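Local coordinates for effector protein hopAB3 (Pseudomonas syringae pv. maculicola, PDB 3TJY), which is a type III effector that is recognised by the tomato kinase Pto, triggering Prf-dependent immunity, and that promotes virulence in susceptible plants, at residues 2-7 with 66-71; 12-17 with 45-50; 23-28 with 72-77; 29-34 with 57-62. One frame throughout, in Å; residues are numbered along the deposited sequence.

Contact 1: 2-7 with 66-71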
loop_
_atom_site.group_PDB
_atom_site.type_symbol
_atom_site.label_atom_id
_atom_site.label_comp_id
_atom_site.label_asym_id
_atom_site.label_seq_id
_atom_site.Cartn_x
_atom_site.Cartn_y
_atom_site.Cartn_z
ATOM N N GLY A 2 11.575 3.744 10.472
ATOM C CA GLY A 2 10.249 3.996 11.002
ATOM C C GLY A 2 9.187 3.733 9.961
ATOM O O GLY A 2 9.469 3.622 8.765
ATOM N N ALA A 3 7.951 3.610 10.418
ATOM C CA ALA A 3 6.855 3.319 9.504
ATOM C C ALA A 3 6.613 4.433 8.492
ATOM O O ALA A 3 6.184 4.167 7.376
ATOM C CB ALA A 3 5.582 3.052 10.297
ATOM N N VAL A 4 6.834 5.685 8.886
ATOM C CA VAL A 4 6.550 6.776 7.948
ATOM C C VAL A 4 7.522 6.787 6.768
ATOM O O VAL A 4 7.095 6.780 5.623
ATOM C CB VAL A 4 6.521 8.151 8.629
ATOM C CG1 VAL A 4 6.453 9.269 7.572
ATOM C CG2 VAL A 4 5.341 8.220 9.580
ATOM N N PRO A 5 8.840 6.784 7.034
ATOM C CA PRO A 5 9.699 6.731 5.849
ATOM C C PRO A 5 9.476 5.472 5.024
ATOM O O PRO A 5 9.622 5.506 3.795
ATOM C CB PRO A 5 11.127 6.752 6.429
ATOM C CG PRO A 5 10.980 6.459 7.887
ATOM C CD PRO A 5 9.606 6.979 8.269
ATOM N N ARG A 6 9.136 4.361 5.667
ATOM C CA ARG A 6 8.849 3.161 4.884
ATOM C C ARG A 6 7.612 3.342 4.008
ATOM O O ARG A 6 7.620 2.959 2.840
ATOM C CB ARG A 6 8.734 1.903 5.763
ATOM C CG ARG A 6 8.669 0.642 4.929
ATOM C CD ARG A 6 8.715 -0.618 5.770
ATOM N NE ARG A 6 8.892 -1.811 4.942
ATOM C CZ ARG A 6 9.916 -2.654 5.055
ATOM N NH1 ARG A 6 10.858 -2.445 5.970
ATOM N NH2 ARG A 6 9.997 -3.712 4.260
ATOM N N ALA A 7 6.549 3.928 4.561
ATOM C CA ALA A 7 5.350 4.189 3.767
ATOM C C ALA A 7 5.654 5.121 2.609
ATOM O O ALA A 7 5.110 4.961 1.512
ATOM C CB ALA A 7 4.246 4.767 4.647
ATOM N N ALA A 66 0.569 -0.100 7.951
ATOM C CA ALA A 66 -0.688 0.106 7.234
ATOM C C ALA A 66 -1.258 1.486 7.525
ATOM O O ALA A 66 -1.806 2.141 6.632
ATOM C CB ALA A 66 -1.699 -0.977 7.582
ATOM N N ILE A 67 -1.146 1.929 8.777
ATOM C CA ILE A 67 -1.624 3.257 9.137
ATOM C C ILE A 67 -0.808 4.310 8.395
ATOM O O ILE A 67 -1.365 5.244 7.810
ATOM C CB ILE A 67 -1.521 3.495 10.660
ATOM C CG1 ILE A 67 -2.497 2.598 11.401
ATOM C CG2 ILE A 67 -1.774 4.960 11.003
ATOM C CD1 ILE A 67 -2.292 2.565 12.918
ATOM N N ALA A 68 0.512 4.178 8.434
ATOM C CA ALA A 68 1.374 5.158 7.768
ATOM C C ALA A 68 1.119 5.190 6.271
ATOM O O ALA A 68 1.141 6.252 5.666
ATOM C CB ALA A 68 2.862 4.869 8.055
ATOM N N LEU A 69 0.876 4.035 5.663
ATOM C CA LEU A 69 0.617 4.019 4.227
ATOM C C LEU A 69 -0.725 4.659 3.883
ATOM O O LEU A 69 -0.841 5.409 2.896
ATOM C CB LEU A 69 0.706 2.586 3.656
ATOM C CG LEU A 69 0.490 2.527 2.138
ATOM C CD1 LEU A 69 1.527 3.383 1.409
ATOM C CD2 LEU A 69 0.572 1.076 1.646
ATOM N N ARG A 70 -1.755 4.380 4.672
ATOM C CA ARG A 70 -3.040 5.023 4.417
ATOM C C ARG A 70 -2.888 6.544 4.517
ATOM O O ARG A 70 -3.442 7.296 3.696
ATOM C CB ARG A 70 -4.107 4.517 5.386
ATOM C CG ARG A 70 -5.507 4.754 4.888
ATOM C CD ARG A 70 -6.457 4.984 6.042
ATOM N NE ARG A 70 -7.495 3.970 6.181
ATOM C CZ ARG A 70 -8.161 3.398 5.181
ATOM N NH1 ARG A 70 -7.911 3.713 3.907
ATOM N NH2 ARG A 70 -9.083 2.488 5.471
ATOM N N GLU A 71 -2.142 7.001 5.522
ATOM C CA GLU A 71 -1.905 8.438 5.668
ATOM C C GLU A 71 -1.183 9.002 4.459
ATOM O O GLU A 71 -1.538 10.075 3.956
ATOM C CB GLU A 71 -1.088 8.727 6.933
ATOM C CG GLU A 71 -1.876 8.446 8.202
ATOM C CD GLU A 71 -1.001 8.504 9.446
ATOM O OE1 GLU A 71 0.237 8.677 9.295
ATOM O OE2 GLU A 71 -1.562 8.366 10.550
#
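Val4 and Ala68, and likewise Ala7 and Leu69, have the nearest CA atoms across the meeting of the first turn of helix 3-16 with helix 64-77, those of Ala7 and Leu69 lying 4.8 Å apart. The short axes of 3-7 and 66-71 come within 8.3 Å and cross at -51°, both running in broadly the same direction. Gly2 takes the N-cap position just ahead of the first helix. So close an approach is possible because small residues line the crossing: Ala3 and Ala7, one turn apart, both direct their CB atoms at the partner helix, and Ala68 directs its own back at them. The methyl of Ala68 lies 3.7 Å from Ala7 CB and 4.0 Å from Ala3 CB, and it also touches the carbonyl oxygen of Ala3. This close, alanine-lined crossing joins the first and last helices of the helical bundle that forms the Pto-binding domain. Ala7 CB rests on the backbone of the other helix, 3.5 Å from Ala68 C and 3.6 Å from Leu69 N. Val4 adds CG2 at the margin, 4.4 Å from Ala68 CB. Leu69 CD1 lies 3.9 Å from Ala7 O, and farther along helix 3-16 the leucine also meets Ile10 and Val11. Phe28 of helix 21-32 and Phe51 also pack on Leu69, on the interior of the bundle.

Contact 2: 12-17 with 45-50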
loop_
_atom_site.group_PDB
_atom_site.type_symbol
_atom_site.label_atom_id
_atom_site.label_comp_id
_atom_site.label_asym_id
_atom_site.label_seq_id
_atom_site.Cartn_x
_atom_site.Cartn_y
_atom_site.Cartn_z
ATOM N N GLN A 12 6.727 6.017 -3.244
ATOM C CA GLN A 12 7.762 6.250 -4.250
ATOM C C GLN A 12 7.866 5.099 -5.239
ATOM O O GLN A 12 7.963 5.311 -6.449
ATOM C CB GLN A 12 9.130 6.397 -3.558
ATOM C CG GLN A 12 10.322 6.419 -4.505
ATOM C CD GLN A 12 11.654 6.469 -3.749
ATOM O OE1 GLN A 12 11.804 5.845 -2.693
ATOM N NE2 GLN A 12 12.617 7.215 -4.285
ATOM N N GLN A 13 7.930 3.883 -4.704
ATOM C CA GLN A 13 8.056 2.706 -5.550
ATOM C C GLN A 13 6.811 2.478 -6.411
ATOM O O GLN A 13 6.922 2.015 -7.555
ATOM C CB GLN A 13 8.343 1.485 -4.700
ATOM C CG GLN A 13 9.735 1.471 -4.091
ATOM C CD GLN A 13 9.944 0.224 -3.265
ATOM O OE1 GLN A 13 9.156 -0.075 -2.391
ATOM N NE2 GLN A 13 10.989 -0.532 -3.578
ATOM N N LEU A 14 5.631 2.763 -5.860
ATOM C CA LEU A 14 4.395 2.669 -6.659
ATOM C C LEU A 14 4.418 3.641 -7.839
ATOM O O LEU A 14 4.095 3.267 -8.969
ATOM C CB LEU A 14 3.162 2.937 -5.785
ATOM C CG LEU A 14 2.811 1.798 -4.826
ATOM C CD1 LEU A 14 1.765 2.236 -3.803
ATOM C CD2 LEU A 14 2.354 0.559 -5.589
ATOM N N VAL A 15 4.812 4.881 -7.579
ATOM C CA VAL A 15 4.928 5.856 -8.665
ATOM C C VAL A 15 5.929 5.371 -9.722
ATOM O O VAL A 15 5.654 5.425 -10.927
ATOM C CB VAL A 15 5.325 7.252 -8.149
ATOM C CG1 VAL A 15 5.451 8.205 -9.318
ATOM C CG2 VAL A 15 4.292 7.781 -7.158
ATOM N N GLU A 16 7.080 4.882 -9.265
ATOM C CA GLU A 16 8.111 4.347 -10.168
ATOM C C GLU A 16 7.504 3.257 -11.047
ATOM O O GLU A 16 7.863 3.107 -12.213
ATOM C CB GLU A 16 9.252 3.670 -9.403
ATOM C CG GLU A 16 10.117 4.509 -8.469
ATOM C CD GLU A 16 11.080 3.626 -7.653
ATOM O OE1 GLU A 16 11.607 4.092 -6.622
ATOM O OE2 GLU A 16 11.301 2.450 -8.039
ATOM N N ALA A 17 6.612 2.469 -10.454
ATOM C CA ALA A 17 5.988 1.334 -11.135
ATOM C C ALA A 17 4.816 1.746 -12.018
ATOM O O ALA A 17 4.205 0.896 -12.666
ATOM C CB ALA A 17 5.525 0.306 -10.113
ATOM N N ASN A 45 4.357 -6.536 -6.765
ATOM C CA ASN A 45 5.724 -6.712 -6.279
ATOM C C ASN A 45 6.147 -5.625 -5.282
ATOM O O ASN A 45 6.874 -5.907 -4.322
ATOM C CB ASN A 45 6.714 -6.859 -7.439
ATOM C CG ASN A 45 6.614 -8.218 -8.115
ATOM O OD1 ASN A 45 5.761 -9.039 -7.764
ATOM N ND2 ASN A 45 7.484 -8.460 -9.091
ATOM N N VAL A 46 5.680 -4.392 -5.477
ATOM C CA VAL A 46 5.939 -3.362 -4.472
ATOM C C VAL A 46 5.317 -3.725 -3.137
ATOM O O VAL A 46 5.972 -3.655 -2.101
ATOM C CB VAL A 46 5.399 -1.981 -4.894
ATOM C CG1 VAL A 46 5.544 -0.976 -3.735
ATOM C CG2 VAL A 46 6.134 -1.492 -6.134
ATOM N N PHE A 47 4.048 -4.109 -3.156
ATOM C CA PHE A 47 3.365 -4.473 -1.928
ATOM C C PHE A 47 4.040 -5.652 -1.225
ATOM O O PHE A 47 4.181 -5.646 0.002
ATOM C CB PHE A 47 1.870 -4.726 -2.185
ATOM C CG PHE A 47 1.047 -3.481 -2.089
ATOM C CD1 PHE A 47 0.573 -3.055 -0.858
ATOM C CD2 PHE A 47 0.794 -2.709 -3.206
ATOM C CE1 PHE A 47 -0.146 -1.885 -0.738
ATOM C CE2 PHE A 47 0.053 -1.527 -3.101
ATOM C CZ PHE A 47 -0.405 -1.118 -1.857
ATOM N N LEU A 48 4.481 -6.643 -2.002
ATOM C CA LEU A 48 5.122 -7.821 -1.412
ATOM C C LEU A 48 6.445 -7.484 -0.735
ATOM O O LEU A 48 6.897 -8.220 0.144
ATOM C CB LEU A 48 5.342 -8.929 -2.451
ATOM C CG LEU A 48 4.099 -9.653 -2.977
ATOM C CD1 LEU A 48 4.453 -10.652 -4.077
ATOM C CD2 LEU A 48 3.336 -10.354 -1.825
ATOM N N GLN A 49 7.087 -6.402 -1.159
ATOM C CA GLN A 49 8.354 -6.012 -0.533
ATOM C C GLN A 49 8.118 -5.493 0.876
ATOM O O GLN A 49 9.052 -5.456 1.685
ATOM C CB GLN A 49 9.065 -4.914 -1.329
ATOM C CG GLN A 49 9.546 -5.313 -2.693
ATOM C CD GLN A 49 10.241 -4.179 -3.424
ATOM O OE1 GLN A 49 11.153 -3.553 -2.889
ATOM N NE2 GLN A 49 9.808 -3.907 -4.659
ATOM N N HIS A 50 6.886 -5.085 1.165
ATOM C CA HIS A 50 6.584 -4.406 2.427
ATOM C C HIS A 50 5.527 -5.082 3.288
ATOM O O HIS A 50 5.479 -4.879 4.504
ATOM C CB HIS A 50 6.179 -2.966 2.162
ATOM C CG HIS A 50 7.226 -2.191 1.440
ATOM N ND1 HIS A 50 8.275 -1.581 2.090
ATOM C CD2 HIS A 50 7.414 -1.961 0.119
ATOM C CE1 HIS A 50 9.057 -0.995 1.200
ATOM N NE2 HIS A 50 8.557 -1.209 -0.004
#
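Gln13 swings CG beside its backbone N (chi1 -71°) and then runs extended, with CD anti to CA, which carries its amide across to Gln49 and His50. Gln49 has nearly the same two torsions and comes in from the other helix. The carboxamide of Gln13 works at both ends. Its OE1 accepts from His50 NE2 at 2.7 Å, the two side chains meeting tip to tip; the donor lies in the carbonyl plane and the oxygen close to the imidazole plane, although amide and ring are turned 80° against each other. Its NE2 gives a longer bond, 3.1 Å, to Gln49 OE1, approaching from above that carbonyl plane. The bond to OE1 implies a proton on His50 NE2, while ND1 of the same ring has a weak hydrogen bond with Arg6 NE, from segment 2-7. Helices 3-16 and 41-50 pack here as an antiparallel pair of the helical bundle, the axes of their short segments 9.9 Å apart at 160°. Beneath the polar cluster the interface is apolar. Val46 sets CG1 against Gln13 CB at 3.8 Å, and the same methyl lies 4.0 Å from Leu14 CD2. Leu14 crosses Phe47 at about a right angle, its CD2 4.0 Å from CE2 of the ring. Ile24 and Phe28 of helix 21-32 cover Phe47 from the bundle interior, and Ala17 CB brushes Val46 CG2 where the first helix ends.

Contact 3: 23-28 with 72-77. With SO4 (sulfate ion), chain D; SO4 (sulfate ion), chain B.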
loop_
_atom_site.group_PDB
_atom_site.type_symbol
_atom_site.label_atom_id
_atom_site.label_comp_id
_atom_site.label_asym_id
_atom_site.label_seq_id
_atom_site.Cartn_x
_atom_site.Cartn_y
_atom_site.Cartn_z
ATOM N N ASN A 23 -6.090 5.391 -7.422
ATOM C CA ASN A 23 -6.590 4.028 -7.512
ATOM C C ASN A 23 -6.020 3.148 -6.401
ATOM O O ASN A 23 -6.744 2.362 -5.784
ATOM C CB ASN A 23 -6.272 3.435 -8.894
ATOM C CG ASN A 23 -6.500 1.926 -8.967
ATOM O OD1 ASN A 23 -5.564 1.149 -9.189
ATOM N ND2 ASN A 23 -7.743 1.508 -8.800
ATOM N N ILE A 24 -4.720 3.261 -6.154
ATOM C CA ILE A 24 -4.109 2.483 -5.089
ATOM C C ILE A 24 -4.753 2.859 -3.752
ATOM O O ILE A 24 -5.032 1.994 -2.929
ATOM C CB ILE A 24 -2.589 2.695 -5.001
ATOM C CG1 ILE A 24 -1.907 2.228 -6.289
ATOM C CG2 ILE A 24 -2.021 1.907 -3.832
ATOM C CD1 ILE A 24 -2.155 0.736 -6.635
ATOM N N ARG A 25 -5.025 4.147 -3.557
ATOM C CA ARG A 25 -5.670 4.594 -2.318
ATOM C C ARG A 25 -7.000 3.874 -2.088
ATOM O O ARG A 25 -7.275 3.379 -0.996
ATOM C CB ARG A 25 -5.878 6.114 -2.325
ATOM C CG ARG A 25 -6.479 6.648 -1.033
ATOM C CD ARG A 25 -6.661 8.158 -1.088
ATOM N NE ARG A 25 -7.403 8.640 0.073
ATOM C CZ ARG A 25 -7.991 9.825 0.138
ATOM N NH1 ARG A 25 -7.935 10.659 -0.894
ATOM N NH2 ARG A 25 -8.666 10.163 1.227
ATOM N N THR A 26 -7.820 3.803 -3.128
ATOM C CA THR A 26 -9.117 3.145 -3.046
ATOM C C THR A 26 -8.953 1.643 -2.785
ATOM O O THR A 26 -9.612 1.078 -1.914
ATOM C CB THR A 26 -9.907 3.391 -4.333
ATOM O OG1 THR A 26 -10.136 4.800 -4.480
ATOM C CG2 THR A 26 -11.259 2.662 -4.324
HETATM N N MSE A 27 -8.076 1.019 -3.572
HETATM C CA MSE A 27 -7.772 -0.407 -3.446
HETATM C C MSE A 27 -7.355 -0.752 -2.023
HETATM O O MSE A 27 -7.863 -1.706 -1.429
HETATM C CB MSE A 27 -6.623 -0.796 -4.387
HETATM C CG MSE A 27 -6.828 -0.413 -5.835
HETATM SE SE MSE A 27 -6.779 -1.982 -6.972
HETATM C CE MSE A 27 -8.432 -2.778 -6.287
ATOM N N PHE A 28 -6.419 0.030 -1.494
ATOM C CA PHE A 28 -5.823 -0.228 -0.189
ATOM C C PHE A 28 -6.867 -0.083 0.908
ATOM O O PHE A 28 -6.881 -0.861 1.848
ATOM C CB PHE A 28 -4.634 0.679 0.075
ATOM C CG PHE A 28 -3.847 0.301 1.297
ATOM C CD1 PHE A 28 -3.243 -0.936 1.385
ATOM C CD2 PHE A 28 -3.719 1.185 2.357
ATOM C CE1 PHE A 28 -2.492 -1.292 2.507
ATOM C CE2 PHE A 28 -2.971 0.845 3.480
ATOM C CZ PHE A 28 -2.353 -0.399 3.556
ATOM N N ALA A 72 -0.153 8.287 4.006
ATOM C CA ALA A 72 0.655 8.760 2.887
ATOM C C ALA A 72 -0.132 8.797 1.579
ATOM O O ALA A 72 0.009 9.737 0.788
ATOM C CB ALA A 72 1.897 7.890 2.740
ATOM N N LEU A 73 -0.933 7.762 1.326
ATOM C CA LEU A 73 -1.751 7.752 0.116
ATOM C C LEU A 73 -2.778 8.856 0.140
ATOM O O LEU A 73 -3.052 9.485 -0.880
ATOM C CB LEU A 73 -2.442 6.385 -0.067
ATOM C CG LEU A 73 -1.476 5.266 -0.433
ATOM C CD1 LEU A 73 -2.177 3.923 -0.248
ATOM C CD2 LEU A 73 -0.961 5.424 -1.870
ATOM N N ARG A 74 -3.377 9.101 1.303
ATOM C CA ARG A 74 -4.371 10.171 1.399
ATOM C C ARG A 74 -3.756 11.544 1.139
ATOM O O ARG A 74 -4.334 12.365 0.422
ATOM C CB ARG A 74 -5.070 10.148 2.762
ATOM C CG ARG A 74 -5.857 11.412 3.082
ATOM C CD ARG A 74 -6.624 11.259 4.396
ATOM N NE ARG A 74 -5.735 10.921 5.507
ATOM C CZ ARG A 74 -6.166 10.534 6.703
ATOM N NH1 ARG A 74 -5.299 10.234 7.666
ATOM N NH2 ARG A 74 -7.471 10.438 6.930
ATOM N N ARG A 75 -2.579 11.782 1.710
ATOM C CA ARG A 75 -1.927 13.079 1.530
ATOM C C ARG A 75 -1.485 13.260 0.086
ATOM O O ARG A 75 -1.635 14.349 -0.480
ATOM C CB ARG A 75 -0.730 13.218 2.472
ATOM C CG ARG A 75 -0.029 14.574 2.349
ATOM C CD ARG A 75 0.796 14.867 3.603
ATOM N NE ARG A 75 -0.066 15.055 4.772
ATOM C CZ ARG A 75 -0.164 14.195 5.790
ATOM N NH1 ARG A 75 0.546 13.080 5.807
ATOM N NH2 ARG A 75 -0.994 14.462 6.797
ATOM N N ALA A 76 -0.960 12.199 -0.513
ATOM C CA ALA A 76 -0.538 12.274 -1.925
ATOM C C ALA A 76 -1.711 12.492 -2.873
ATOM O O ALA A 76 -1.575 13.140 -3.921
ATOM C CB ALA A 76 0.231 11.045 -2.318
ATOM N N ASP A 77 -2.865 11.941 -2.519
ATOM C CA ASP A 77 -4.058 12.054 -3.368
ATOM C C ASP A 77 -4.845 13.342 -3.101
ATOM O O ASP A 77 -5.823 13.630 -3.778
ATOM C CB ASP A 77 -4.954 10.829 -3.133
ATOM C CG ASP A 77 -6.133 10.754 -4.081
ATOM O OD1 ASP A 77 -5.986 11.124 -5.266
ATOM O OD2 ASP A 77 -7.223 10.310 -3.639
HETATM S S SO4 D . -10.263 13.194 0.029
HETATM O O1 SO4 D . -9.977 12.930 1.439
HETATM O O2 SO4 D . -9.042 13.616 -0.657
HETATM O O3 SO4 D . -10.780 11.977 -0.595
HETATM O O4 SO4 D . -11.272 14.246 -0.085
HETATM S S SO4 B . -8.938 7.358 3.692
HETATM O O1 SO4 B . -8.043 6.931 4.751
HETATM O O2 SO4 B . -8.237 7.371 2.417
HETATM O O3 SO4 B . -10.045 6.412 3.627
HETATM O O4 SO4 B . -9.416 8.702 3.990
#
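Arg25 meets Asp77 in a salt bridge: NH1 donates to OD2 at 2.9 Å, on the anti side of the carboxylate and close to the guanidinium plane, with the two planar groups 76° apart. Two sulfate ions, probably from the crystallisation liquor, occupy the rest of the guanidinium edge. NE and NH2 of Arg25 both grip O2 of the chain B sulfate, NE at 2.8 Å, while NH2 sends an almost straight bond (178°) to O1 of the chain D sulfate at 3.1 Å. One face of the guanidinium lies over the backbone of Arg74, whose CG is 3.6 Å from Arg25 NH2. Arg25 NH2 and Arg74 NE stay 5.2 Å apart, and the anions may ease the repulsion among these two arginines and Arg29, which also reaches the chain B sulfate. What puts the group here is a stretched side chain: CG is anti to the backbone N and the chain stays extended to NE, running outward alongside Leu73, which heads inward. Their CB atoms are 4.1 Å apart. Leu73 CD1 reaches Ile24 CG2 and Phe28 CB at 4.1 Å. Behind it lie Val11 of helix 3-16 and Leu21, while Phe47 backs Ile24 and Phe28. Helices 21-32 and 64-77 run antiparallel, short axes 9.4 Å apart at 147°, a pair of the bundle apolar inside and charged at its outer margin, where the sulfates may mark a basic, anion-attracting patch.

Contact 4: 29-34 with 57-62. With SO4 (sulfate ion), chain B.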
loop_
_atom_site.group_PDB
_atom_site.type_symbol
_atom_site.label_atom_id
_atom_site.label_comp_id
_atom_site.label_asym_id
_atom_site.label_seq_id
_atom_site.Cartn_x
_atom_site.Cartn_y
_atom_site.Cartn_z
ATOM N N ARG A 29 -7.744 0.908 0.781
ATOM C CA ARG A 29 -8.861 1.038 1.719
ATOM C C ARG A 29 -9.686 -0.247 1.742
ATOM O O ARG A 29 -10.018 -0.770 2.804
ATOM C CB ARG A 29 -9.760 2.218 1.338
ATOM C CG ARG A 29 -10.863 2.496 2.343
ATOM C CD ARG A 29 -11.781 3.616 1.852
ATOM N NE ARG A 29 -11.013 4.832 1.630
ATOM C CZ ARG A 29 -10.894 5.449 0.459
ATOM N NH1 ARG A 29 -11.528 4.997 -0.610
ATOM N NH2 ARG A 29 -10.155 6.542 0.373
ATOM N N ASN A 30 -10.010 -0.753 0.558
ATOM C CA ASN A 30 -10.768 -1.993 0.429
ATOM C C ASN A 30 -9.999 -3.203 0.960
ATOM O O ASN A 30 -10.594 -4.113 1.544
ATOM C CB ASN A 30 -11.153 -2.224 -1.026
ATOM C CG ASN A 30 -12.123 -1.190 -1.539
ATOM O OD1 ASN A 30 -12.887 -0.603 -0.769
ATOM N ND2 ASN A 30 -12.107 -0.965 -2.852
HETATM N N MSE A 31 -8.687 -3.208 0.753
HETATM C CA MSE A 31 -7.828 -4.279 1.265
HETATM C C MSE A 31 -7.922 -4.340 2.781
HETATM O O MSE A 31 -8.064 -5.419 3.367
HETATM C CB MSE A 31 -6.373 -4.057 0.845
HETATM C CG MSE A 31 -5.384 -5.038 1.466
HETATM SE SE MSE A 31 -5.502 -6.842 0.684
HETATM C CE MSE A 31 -4.326 -7.747 1.933
ATOM N N LEU A 32 -7.867 -3.181 3.418
ATOM C CA LEU A 32 -7.956 -3.126 4.871
ATOM C C LEU A 32 -9.312 -3.594 5.366
ATOM O O LEU A 32 -9.434 -4.036 6.506
ATOM C CB LEU A 32 -7.659 -1.716 5.390
ATOM C CG LEU A 32 -6.270 -1.177 5.084
ATOM C CD1 LEU A 32 -6.073 0.151 5.777
ATOM C CD2 LEU A 32 -5.211 -2.184 5.536
ATOM N N ARG A 33 -10.318 -3.490 4.496
ATOM C CA ARG A 33 -11.672 -3.958 4.773
ATOM C C ARG A 33 -11.803 -5.451 4.501
ATOM O O ARG A 33 -12.827 -6.062 4.811
ATOM C CB ARG A 33 -12.687 -3.200 3.910
ATOM C CG ARG A 33 -12.879 -1.749 4.302
ATOM C CD ARG A 33 -13.627 -0.969 3.228
ATOM N NE ARG A 33 -13.997 0.365 3.695
ATOM C CZ ARG A 33 -14.475 1.332 2.916
ATOM N NH1 ARG A 33 -14.787 2.508 3.442
ATOM N NH2 ARG A 33 -14.636 1.127 1.616
ATOM N N GLY A 34 -10.768 -6.030 3.901
ATOM C CA GLY A 34 -10.719 -7.460 3.659
ATOM C C GLY A 34 -10.865 -7.911 2.216
ATOM O O GLY A 34 -11.008 -9.107 1.954
ATOM N N CYS A 57 -2.605 -13.814 4.028
ATOM C CA CYS A 57 -3.071 -13.304 5.315
ATOM C C CYS A 57 -3.720 -11.934 5.324
ATOM O O CYS A 57 -4.186 -11.486 6.377
ATOM C CB CYS A 57 -1.941 -13.314 6.355
ATOM S SG CYS A 57 -1.072 -14.834 6.490
ATOM N N GLY A 58 -3.743 -11.246 4.192
ATOM C CA GLY A 58 -4.243 -9.881 4.195
ATOM C C GLY A 58 -3.306 -8.892 4.867
ATOM O O GLY A 58 -2.143 -9.197 5.141
ATOM N N ILE A 59 -3.815 -7.691 5.123
ATOM C CA ILE A 59 -3.042 -6.642 5.773
ATOM C C ILE A 59 -3.827 -6.108 6.968
ATOM O O ILE A 59 -5.030 -5.868 6.875
ATOM C CB ILE A 59 -2.689 -5.501 4.802
ATOM C CG1 ILE A 59 -1.709 -5.988 3.726
ATOM C CG2 ILE A 59 -2.081 -4.307 5.564
ATOM C CD1 ILE A 59 -1.479 -4.967 2.605
ATOM N N ASP A 60 -3.141 -5.930 8.093
ATOM C CA ASP A 60 -3.788 -5.549 9.349
ATOM C C ASP A 60 -3.905 -4.036 9.415
ATOM O O ASP A 60 -2.899 -3.345 9.447
ATOM C CB ASP A 60 -2.930 -6.051 10.508
ATOM C CG ASP A 60 -3.479 -5.677 11.867
ATOM O OD1 ASP A 60 -4.595 -5.128 11.952
ATOM O OD2 ASP A 60 -2.779 -5.946 12.865
ATOM N N ARG A 61 -5.128 -3.517 9.432
ATOM C CA ARG A 61 -5.310 -2.071 9.395
ATOM C C ARG A 61 -4.684 -1.381 10.607
ATOM O O ARG A 61 -4.380 -0.190 10.563
ATOM C CB ARG A 61 -6.798 -1.707 9.300
ATOM C CG ARG A 61 -7.651 -2.284 10.404
ATOM C CD ARG A 61 -8.935 -1.489 10.567
ATOM N NE ARG A 61 -9.489 -1.075 9.282
ATOM C CZ ARG A 61 -10.444 -1.730 8.633
ATOM N NH1 ARG A 61 -10.888 -1.274 7.470
ATOM N NH2 ARG A 61 -10.961 -2.838 9.149
ATOM N N ASN A 62 -4.511 -2.130 11.692
ATOM C CA ASN A 62 -3.959 -1.565 12.917
ATOM C C ASN A 62 -2.436 -1.551 12.957
ATOM O O ASN A 62 -1.842 -1.014 13.891
ATOM C CB ASN A 62 -4.495 -2.317 14.131
ATOM C CG ASN A 62 -5.993 -2.168 14.287
ATOM O OD1 ASN A 62 -6.538 -1.074 14.138
ATOM N ND2 ASN A 62 -6.670 -3.274 14.575
HETATM S S SO4 B . -8.938 7.358 3.692
HETATM O O1 SO4 B . -8.043 6.931 4.751
HETATM O O2 SO4 B . -8.237 7.371 2.417
HETATM O O3 SO4 B . -10.045 6.412 3.627
HETATM O O4 SO4 B . -9.416 8.702 3.990
HETATM O O HOH W 1 -10.743 0.434 5.188
HETATM O O HOH W 2 -6.792 -7.594 4.590
HETATM O O HOH W 3 -7.315 -5.037 8.209
#
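Met31 and Ile59 cross at about a right angle, Met31 CG lying 4.1 Å from Ile59 CD1; the selenomethionine methyl CE also reaches Ile59, but its modelled position is doubtful. Met31 CG is anti to the backbone N, then chi2 of 73° turns SE toward the loop. Leu32 lies obliquely to Ile59 and to Arg61, fitting between them, with CD2 3.8 Å from Ile59 CG2 and CB 4.0 Å from Arg61 CB. Arg61, described in one of its two modelled conformers, wraps over the end of the helix. Its CG sits between the backbone N and the carbonyl carbon (chi1 56°), and a bend at chi3 turns NE back. The guanidinium then has Leu32 O over one face, 3.0 Å above the plane and offset toward the rim, probably a favourable electrostatic contact, while its edge meets Arg33 CG, likewise one of two conformers. Three waters make the polar links: one joins Arg29 O to Arg61 NH1 in this conformer, one Met31 O to Ile59 N, and a third bonds Leu32 O, Ile59 O and Arg61 N. Arg29 holds the chain B sulfate through NE, 2.7 Å from O3. Ala66 and Phe51 pack against Ile59 from the interior. Helix 21-32 finishes in a Schellman motif at Gly34, and the loop opposite carries an Asx turn, Asp60 OD1 to Asn62 N at 3.0 Å, just before helix 64-77: a hydrated helix C-terminus packed against an interhelical loop.

How the contacts relate
From the N terminus, helix 3-16 enters contact 1 with its first turn and contact 2 with its last; helix 21-32 follows with contact 3 and, at its C-terminal end, contact 4. Contact 2 closes its loop when the chain reaches helix 41-50, contact 4 just after helix 54-57, and contacts 1 and 3 only on helix 64-77. Contacts 2 and 4 are therefore both nested inside contact 1, and contact 4 also inside contact 3, whereas contact 3 crosses contacts 1 and 2, and contact 2 crosses contact 4. Phe28 ties the centre together, touching Leu69, Phe47 and Ile59, while contacts 2 and 4 lie about 17 Å apart, centre to centre.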